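Local structure of methyltransferase domain-containing protein (Pyrococcus horikoshii, 1VE3) at residues 29-34 with 213-218. The protein binds S-adenosylmethionine and probably acts as a SAM-dependent methyltransferase, although its substrate is not known. Residues are numbered along the deposited sequence; the frame is centred on the assembly and turned at random.
Sequences EPLLMK and EKVGNY
Lys-34 and Glu-213 link helix 19-34 to strand 207-215 through a salt bridge, with Lys-34 NZ 3.1 Å from Glu-213 OE2. The lysine carries CG anti to its backbone N and stays extended to the tip, which lets the ammonium group span the gap from the helix. Glu-213 instead bends at chi2 (-83°), and this bend brings its carboxylate to the lysine's end. The ammonium meets OE2 on its syn side, 24° out of the carboxylate plane, while Glu-213 OE1 lies 4.1 Å from Lys-34 NZ and is not part of the bond. Lys-34 CE passes 3.6 Å from Glu-213 OE2. This oxygen also hydrogen-bonds the hydroxyl of Tyr-35, the residue following Lys-34, and these two partners together limit how the carboxylate can turn. An alanine in place of Glu-213 would probably leave the ammonium of Lys-34 without its countercharge and the tyrosine hydroxyl without this partner.

Beside this polar pair lies a small apolar contact. Leu-31 directs its CD1 methyl at CG2 of Val-215, 3.8 Å away, the two branched side chains meeting at an oblique angle. Leu-31 CD2 comes no nearer than 4.4 Å to Glu-213 OE1. Glu-213 and Val-215 can both serve the helix because alternate residues of a strand project to one face; the intervening Lys-214 points away.

The axes of helix 29-34 and strand 213-215 run nearly antiparallel (173°) and approach no closer than 11.2 Å, so side chains alone bridge the space. Helix 19-34 packs on one face of the mixed sheet of the Rossmann-like methyltransferase fold, near 207-215, the outermost strand on that side within this chain. Leu-221 of the adjoining strand 219-226 touches both Leu-31 and Glu-213, Tyr-141 of strand 136-143 meets Val-215, and helix 51-58 flanks the helix through Leu-32 and Phe-52.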
# COMPACT_ATOMS: atom_id res chain seq x y z
N GLU A 29 10.17 4.67 2.75
CA GLU A 29 10.15 6.05 3.24
C GLU A 29 11.08 6.35 4.42
O GLU A 29 11.93 7.23 4.33
CB GLU A 29 8.72 6.45 3.61
CG GLU A 29 8.58 7.91 3.98
CD GLU A 29 7.20 8.25 4.49
OE1 GLU A 29 6.20 7.83 3.85
OE2 GLU A 29 7.10 8.94 5.53
N PRO A 30 10.93 5.63 5.54
CA PRO A 30 11.78 5.86 6.71
C PRO A 30 13.27 5.61 6.45
O PRO A 30 14.13 6.29 7.00
CB PRO A 30 11.20 4.91 7.75
CG PRO A 30 10.71 3.77 6.91
CD PRO A 30 10.02 4.49 5.77
N LEU A 31 13.56 4.63 5.60
CA LEU A 31 14.94 4.31 5.28
C LEU A 31 15.56 5.38 4.39
O LEU A 31 16.74 5.71 4.52
CB LEU A 31 15.00 2.94 4.58
CG LEU A 31 14.33 1.80 5.34
CD1 LEU A 31 14.52 0.50 4.58
CD2 LEU A 31 14.92 1.68 6.74
N LEU A 32 14.76 5.94 3.48
CA LEU A 32 15.23 6.97 2.58
C LEU A 32 15.54 8.27 3.31
O LEU A 32 16.44 9.01 2.93
CB LEU A 32 14.20 7.23 1.47
CG LEU A 32 14.01 6.11 0.45
CD1 LEU A 32 12.96 6.51 -0.58
CD2 LEU A 32 15.34 5.81 -0.24
N MSE A 33 14.79 8.54 4.37
CA MSE A 33 15.02 9.76 5.14
C MSE A 33 16.21 9.61 6.07
O MSE A 33 16.81 10.60 6.48
CB MSE A 33 13.76 10.13 5.92
CG MSE A 33 12.61 10.51 5.00
SE MSE A 33 13.21 11.65 3.54
CE MSE A 33 13.25 10.35 2.12
N LYS A 34 16.55 8.37 6.39
CA LYS A 34 17.67 8.10 7.28
C LYS A 34 18.99 8.44 6.58
O LYS A 34 20.01 8.64 7.24
CB LYS A 34 17.67 6.62 7.68
CG LYS A 34 18.82 6.20 8.59
CD LYS A 34 18.63 4.77 9.05
CE LYS A 34 19.77 4.31 9.93
NZ LYS A 34 19.54 2.93 10.47
N GLU A 213 20.97 -1.52 4.29
CA GLU A 213 19.87 -1.97 5.14
C GLU A 213 19.22 -3.20 4.53
O GLU A 213 18.88 -3.22 3.34
CB GLU A 213 18.80 -0.88 5.25
CG GLU A 213 19.27 0.48 5.76
CD GLU A 213 19.35 0.57 7.28
OE1 GLU A 213 18.67 -0.22 7.97
OE2 GLU A 213 20.07 1.46 7.78
N LYS A 214 19.03 -4.24 5.34
CA LYS A 214 18.39 -5.45 4.86
C LYS A 214 16.88 -5.27 5.01
O LYS A 214 16.40 -4.93 6.09
CB LYS A 214 18.85 -6.67 5.64
CG LYS A 214 18.42 -7.99 5.02
CD LYS A 214 19.27 -9.15 5.52
CE LYS A 214 19.02 -10.41 4.69
NZ LYS A 214 19.90 -11.53 5.11
N VAL A 215 16.14 -5.49 3.93
CA VAL A 215 14.69 -5.33 3.93
C VAL A 215 14.01 -6.65 3.61
O VAL A 215 14.30 -7.28 2.59
CB VAL A 215 14.25 -4.27 2.89
CG1 VAL A 215 12.74 -4.07 2.95
CG2 VAL A 215 14.98 -2.96 3.14
N GLY A 216 13.12 -7.08 4.48
CA GLY A 216 12.43 -8.34 4.26
C GLY A 216 13.39 -9.50 4.34
O GLY A 216 14.42 -9.42 5.02
N ASN A 217 13.07 -10.58 3.65
CA ASN A 217 13.91 -11.77 3.66
C ASN A 217 15.11 -11.71 2.73
O ASN A 217 16.15 -12.30 3.03
CB ASN A 217 13.07 -13.01 3.35
CG ASN A 217 12.22 -13.44 4.53
OD1 ASN A 217 11.31 -14.26 4.38
ND2 ASN A 217 12.51 -12.90 5.71
N TYR A 218 14.98 -11.01 1.61
CA TYR A 218 16.10 -10.92 0.68
C TYR A 218 16.20 -9.65 -0.14
O TYR A 218 16.65 -9.68 -1.28
CB TYR A 218 16.10 -12.15 -0.24
CG TYR A 218 17.01 -13.25 0.25
CD1 TYR A 218 16.67 -14.60 0.08
CD2 TYR A 218 18.23 -12.96 0.87
CE1 TYR A 218 17.52 -15.62 0.52
CE2 TYR A 218 19.08 -13.97 1.31
CZ TYR A 218 18.72 -15.29 1.14
OH TYR A 218 19.57 -16.29 1.57